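Local coordinates for Cow rumen GH26 endo-mannanase (Metagenome, PDB 6UEH), which probably hydrolyses internal beta-1,4-mannosidic bonds of mannans such as galactomannan, as a GH26 endo-mannanase with an accessory domain, at residues Gly166-Gly178 and Gly197-Asn209. Numbering follows the deposited sequence.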
loop_
_atom_site.group_PDB
_atom_site.type_symbol
_atom_site.label_atom_id
_atom_site.label_comp_id
_atom_site.label_asym_id
_atom_site.label_seq_id
_atom_site.Cartn_x
_atom_site.Cartn_y
_atom_site.Cartn_z
ATOM N N GLY A 166 1.352 -14.038 2.328
ATOM C CA GLY A 166 2.236 -14.595 1.320
ATOM C C GLY A 166 1.682 -15.853 0.676
ATOM O O GLY A 166 2.167 -16.285 -0.370
ATOM N N LYS A 167 0.662 -16.439 1.296
ATOM C CA LYS A 167 0.047 -17.660 0.779
ATOM C C LYS A 167 -1.321 -17.394 0.150
ATOM O O LYS A 167 -1.726 -18.073 -0.794
ATOM C CB LYS A 167 -0.097 -18.702 1.892
ATOM C CG LYS A 167 1.208 -19.103 2.563
ATOM C CD LYS A 167 1.028 -20.372 3.387
ATOM C CE LYS A 167 1.379 -20.156 4.851
ATOM N NZ LYS A 167 2.802 -19.750 5.043
ATOM N N LYS A 168 -2.034 -16.413 0.693
ATOM C CA LYS A 168 -3.380 -16.081 0.234
ATOM C C LYS A 168 -3.586 -14.573 0.198
ATOM O O LYS A 168 -2.740 -13.809 0.667
ATOM C CB LYS A 168 -4.442 -16.701 1.151
ATOM C CG LYS A 168 -4.262 -18.177 1.474
ATOM C CD LYS A 168 -4.751 -19.055 0.341
ATOM C CE LYS A 168 -4.710 -20.522 0.733
ATOM N NZ LYS A 168 -5.249 -21.384 -0.353
ATOM N N ILE A 169 -4.717 -14.151 -0.358
ATOM C CA ILE A 169 -5.195 -12.789 -0.165
ATOM C C ILE A 169 -6.613 -12.867 0.407
ATOM O O ILE A 169 -7.422 -13.700 -0.004
ATOM C CB ILE A 169 -5.159 -11.957 -1.475
ATOM C CG1 ILE A 169 -5.431 -10.480 -1.176
ATOM C CG2 ILE A 169 -6.136 -12.505 -2.514
ATOM C CD1 ILE A 169 -5.165 -9.553 -2.344
ATOM N N ILE A 170 -6.898 -12.023 1.390
ATOM C CA ILE A 170 -8.187 -12.065 2.070
ATOM C C ILE A 170 -9.172 -11.099 1.420
ATOM O O ILE A 170 -8.846 -9.941 1.190
ATOM C CB ILE A 170 -8.030 -11.726 3.564
ATOM C CG1 ILE A 170 -6.984 -12.644 4.199
ATOM C CG2 ILE A 170 -9.367 -11.836 4.289
ATOM C CD1 ILE A 170 -6.653 -12.306 5.631
ATOM N N SER A 171 -10.376 -11.572 1.119
ATOM C CA SER A 171 -11.381 -10.705 0.510
ATOM C C SER A 171 -11.928 -9.691 1.513
ATOM O O SER A 171 -12.015 -9.967 2.708
ATOM C CB SER A 171 -12.527 -11.534 -0.081
ATOM O OG SER A 171 -13.097 -12.387 0.892
ATOM N N GLY A 172 -12.292 -8.513 1.018
ATOM C CA GLY A 172 -12.819 -7.468 1.872
ATOM C C GLY A 172 -13.756 -6.535 1.134
ATOM O O GLY A 172 -13.749 -6.482 -0.094
ATOM N N GLN A 173 -14.563 -5.795 1.890
ATOM C CA GLN A 173 -15.515 -4.857 1.306
ATOM C C GLN A 173 -15.924 -3.793 2.315
ATOM O O GLN A 173 -16.287 -4.110 3.446
ATOM C CB GLN A 173 -16.758 -5.592 0.798
ATOM C CG GLN A 173 -17.823 -4.669 0.218
ATOM C CD GLN A 173 -17.330 -3.914 -1.003
ATOM O OE1 GLN A 173 -16.738 -4.500 -1.911
ATOM N NE2 GLN A 173 -17.563 -2.607 -1.027
ATOM N N GLN A 174 -15.866 -2.531 1.900
ATOM C CA GLN A 174 -16.318 -1.429 2.740
ATOM C C GLN A 174 -17.833 -1.286 2.650
ATOM O O GLN A 174 -18.393 -1.314 1.551
ATOM C CB GLN A 174 -15.643 -0.117 2.328
ATOM C CG GLN A 174 -15.957 1.062 3.239
ATOM C CD GLN A 174 -15.151 1.033 4.528
ATOM O OE1 GLN A 174 -14.106 0.387 4.605
ATOM N NE2 GLN A 174 -15.635 1.733 5.547
ATOM N N GLU A 175 -18.493 -1.139 3.796
ATOM C CA GLU A 175 -19.934 -0.909 3.820
ATOM C C GLU A 175 -20.234 0.567 3.581
ATOM O O GLU A 175 -19.355 1.418 3.699
ATOM C CB GLU A 175 -20.551 -1.360 5.150
ATOM C CG GLU A 175 -20.285 -0.419 6.320
ATOM C CD GLU A 175 -21.099 -0.772 7.555
ATOM O OE1 GLU A 175 -21.788 -1.815 7.543
ATOM O OE2 GLU A 175 -21.054 -0.005 8.540
ATOM N N ILE A 176 -21.487 0.858 3.253
ATOM C CA ILE A 176 -21.911 2.212 2.921
ATOM C C ILE A 176 -21.814 3.139 4.137
ATOM O O ILE A 176 -21.844 2.683 5.283
ATOM C CB ILE A 176 -23.362 2.208 2.369
ATOM C CG1 ILE A 176 -23.712 3.536 1.687
ATOM C CG2 ILE A 176 -24.358 1.846 3.466
ATOM C CD1 ILE A 176 -23.094 3.708 0.310
ATOM N N TYR A 177 -21.666 4.436 3.879
ATOM C CA TYR A 177 -21.688 5.445 4.934
ATOM C C TYR A 177 -23.013 5.402 5.687
ATOM O O TYR A 177 -24.028 4.963 5.141
ATOM C CB TYR A 177 -21.461 6.842 4.347
ATOM C CG TYR A 177 -22.441 7.215 3.253
ATOM C CD1 TYR A 177 -23.685 7.759 3.558
ATOM C CD2 TYR A 177 -22.122 7.022 1.914
ATOM C CE1 TYR A 177 -24.582 8.099 2.560
ATOM C CE2 TYR A 177 -23.010 7.359 0.911
ATOM C CZ TYR A 177 -24.238 7.897 1.238
ATOM O OH TYR A 177 -25.123 8.231 0.237
ATOM N N GLY A 178 -22.999 5.863 6.935
ATOM C CA GLY A 178 -24.181 5.842 7.780
ATOM C C GLY A 178 -25.378 6.519 7.140
ATOM O O GLY A 178 -25.289 7.662 6.700
ATOM N N GLY A 197 -21.246 -16.308 -4.945
ATOM C CA GLY A 197 -21.568 -17.408 -4.054
ATOM C C GLY A 197 -20.813 -17.295 -2.742
ATOM O O GLY A 197 -20.959 -18.136 -1.857
ATOM N N LYS A 198 -20.004 -16.246 -2.620
ATOM C CA LYS A 198 -19.183 -16.028 -1.434
ATOM C C LYS A 198 -19.474 -14.682 -0.779
ATOM O O LYS A 198 -19.955 -13.756 -1.430
ATOM C CB LYS A 198 -17.692 -16.093 -1.786
ATOM C CG LYS A 198 -17.277 -17.275 -2.647
ATOM C CD LYS A 198 -17.285 -18.574 -1.862
ATOM C CE LYS A 198 -16.746 -19.719 -2.708
ATOM N NZ LYS A 198 -16.759 -21.007 -1.963
ATOM N N TYR A 199 -19.169 -14.584 0.511
ATOM C CA TYR A 199 -19.112 -13.301 1.202
ATOM C C TYR A 199 -17.654 -12.887 1.401
ATOM O O TYR A 199 -16.780 -13.743 1.538
ATOM C CB TYR A 199 -19.812 -13.372 2.560
ATOM C CG TYR A 199 -21.320 -13.275 2.528
ATOM C CD1 TYR A 199 -21.952 -12.074 2.233
ATOM C CD2 TYR A 199 -22.113 -14.373 2.831
ATOM C CE1 TYR A 199 -23.331 -11.976 2.220
ATOM C CE2 TYR A 199 -23.494 -14.287 2.823
ATOM C CZ TYR A 199 -24.098 -13.085 2.516
ATOM O OH TYR A 199 -25.471 -12.989 2.506
ATOM N N PRO A 200 -17.382 -11.575 1.426
ATOM C CA PRO A 200 -16.030 -11.144 1.795
ATOM C C PRO A 200 -15.735 -11.506 3.246
ATOM O O PRO A 200 -16.657 -11.529 4.062
ATOM C CB PRO A 200 -16.078 -9.627 1.603
ATOM C CG PRO A 200 -17.521 -9.280 1.791
ATOM C CD PRO A 200 -18.282 -10.432 1.193
ATOM N N ALA A 201 -14.477 -11.793 3.560
ATOM C CA ALA A 201 -14.103 -12.154 4.922
ATOM C C ALA A 201 -13.991 -10.911 5.799
ATOM O O ALA A 201 -14.405 -10.915 6.961
ATOM C CB ALA A 201 -12.791 -12.928 4.924
ATOM N N ILE A 202 -13.427 -9.852 5.229
ATOM C CA ILE A 202 -13.219 -8.595 5.937
ATOM C C ILE A 202 -14.311 -7.586 5.582
ATOM O O ILE A 202 -14.645 -7.407 4.413
ATOM C CB ILE A 202 -11.827 -7.997 5.607
ATOM C CG1 ILE A 202 -10.721 -8.879 6.193
ATOM C CG2 ILE A 202 -11.704 -6.570 6.120
ATOM C CD1 ILE A 202 -9.318 -8.423 5.843
ATOM N N ARG A 203 -14.879 -6.942 6.595
ATOM C CA ARG A 203 -15.854 -5.882 6.361
ATOM C C ARG A 203 -15.295 -4.550 6.852
ATOM O O ARG A 203 -14.745 -4.467 7.950
ATOM C CB ARG A 203 -17.182 -6.204 7.051
ATOM C CG ARG A 203 -18.284 -5.174 6.829
ATOM C CD ARG A 203 -19.651 -5.764 7.166
ATOM N NE ARG A 203 -20.731 -4.785 7.061
ATOM C CZ ARG A 203 -21.995 -5.096 6.791
ATOM N NH1 ARG A 203 -22.340 -6.359 6.580
ATOM N NH2 ARG A 203 -22.916 -4.143 6.716
ATOM N N GLY A 204 -15.420 -3.519 6.022
ATOM C CA GLY A 204 -14.907 -2.204 6.357
ATOM C C GLY A 204 -15.981 -1.296 6.922
ATOM O O GLY A 204 -17.085 -1.212 6.383
ATOM N N PHE A 205 -15.651 -0.617 8.018
ATOM C CA PHE A 205 -16.577 0.285 8.688
ATOM C C PHE A 205 -15.966 1.679 8.802
ATOM O O PHE A 205 -14.857 1.918 8.326
ATOM C CB PHE A 205 -16.940 -0.240 10.082
ATOM C CG PHE A 205 -17.510 -1.636 10.088
ATOM C CD1 PHE A 205 -16.675 -2.742 10.143
ATOM C CD2 PHE A 205 -18.881 -1.841 10.064
ATOM C CE1 PHE A 205 -17.198 -4.027 10.159
ATOM C CE2 PHE A 205 -19.410 -3.120 10.082
ATOM C CZ PHE A 205 -18.568 -4.213 10.134
ATOM N N ASP A 206 -16.690 2.594 9.441
ATOM C CA ASP A 206 -16.186 3.947 9.679
ATOM C C ASP A 206 -16.919 4.590 10.851
ATOM O O ASP A 206 -18.142 4.506 10.944
ATOM C CB ASP A 206 -16.335 4.815 8.426
ATOM C CG ASP A 206 -15.371 5.991 8.411
ATOM O OD1 ASP A 206 -15.517 6.900 9.257
ATOM O OD2 ASP A 206 -14.467 6.007 7.549
ATOM N N PHE A 207 -16.168 5.242 11.735
ATOM C CA PHE A 207 -16.734 5.811 12.954
ATOM C C PHE A 207 -16.945 7.320 12.881
ATOM O O PHE A 207 -17.055 7.982 13.912
ATOM C CB PHE A 207 -15.839 5.483 14.153
ATOM C CG PHE A 207 -15.873 4.037 14.552
ATOM C CD1 PHE A 207 -16.877 3.560 15.378
ATOM C CD2 PHE A 207 -14.908 3.154 14.098
ATOM C CE1 PHE A 207 -16.919 2.227 15.742
ATOM C CE2 PHE A 207 -14.944 1.824 14.462
ATOM C CZ PHE A 207 -15.951 1.360 15.285
ATOM N N MET A 208 -17.025 7.858 11.668
ATOM C CA MET A 208 -17.075 9.306 11.473
ATOM C C MET A 208 -18.287 9.975 12.127
ATOM O O MET A 208 -18.208 11.129 12.552
ATOM C CB MET A 208 -17.053 9.632 9.977
ATOM C CG MET A 208 -18.177 8.982 9.184
ATOM S SD MET A 208 -17.977 9.201 7.404
ATOM C CE MET A 208 -18.033 10.985 7.286
ATOM N N ASN A 209 -19.404 9.259 12.222
ATOM C CA ASN A 209 -20.640 9.873 12.703
ATOM C C ASN A 209 -20.750 9.938 14.225
ATOM O O ASN A 209 -21.701 10.506 14.759
ATOM C CB ASN A 209 -21.848 9.140 12.119
ATOM C CG ASN A 209 -22.031 9.425 10.644
ATOM O OD1 ASN A 209 -21.856 10.560 10.198
ATOM N ND2 ASN A 209 -22.367 8.394 9.873
HETATM O O HOH W 1 -12.253 1.422 6.374
HETATM O O HOH W 2 -19.621 2.017 9.377
HETATM O O HOH W 3 -23.079 9.234 6.937
#
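Gln-173 and Gln-174 run alongside Ile-202, Arg-203 and Gly-204 as neighbouring parallel strands. Ile-202 N donates to Ser-171 O, Gln-173 N to Ile-202 O, Gly-204 N to Gln-173 O, and Glu-175 N to Gly-204 O. Ahead of them Ser-171 OG accepts from Ala-201 N (3.1 Å) and also bonds Ile-477 O, tying in strand 476-477.

Glu-175 reaches across the second strand. Glu-175 CB lies 3.9 Å from Arg-203 NE, and Glu-175 CG, held between the backbone N and carbonyl carbon (chi1 75°), passes Gly-204 O at 3.3 Å. From there the chain is extended; Glu-175 CD lies 3.5 Å from Phe-205 CD2, and the carboxylate splits its work. Glu-175 OE1 takes Arg-203 NH2 (2.7 Å) in a salt bridge, met nearly along the C-O axis and within the guanidinium plane, with a weak second bond from NE, although the two planes stand 74° apart. OE2 comes obliquely to the Phe-205 ring, accepts from a water that also takes Asp-206 N, and pairs with Arg-223 of helix 220-230. Two arginines thus hold the buried carboxylate, probably keeping it ionised.

On the sheet face shared with Ile-202, Gln-174 bends at chi2 (78°) and lays its amide over Gly-204, OE1 being 3.2 Å from Gly-204 CA, where a side chain on Gly-204 would clash. Gln-174 NE2 donates to Phe-205 O (2.9 Å) from above the carbonyl plane, and a water is hydrogen-bonded to Gln-174 OE1 and Phe-205 O. A leucine in place of Gln-174 would probably leave that carbonyl without its amide donor and cost the water one of its partners.

Strand 169-174, helix 187-196 and strand 202-206 form a beta-alpha-beta unit of the GH26 TIM barrel, with Pro-200 and Glu-175 packed on Phe-189 of the connecting helix.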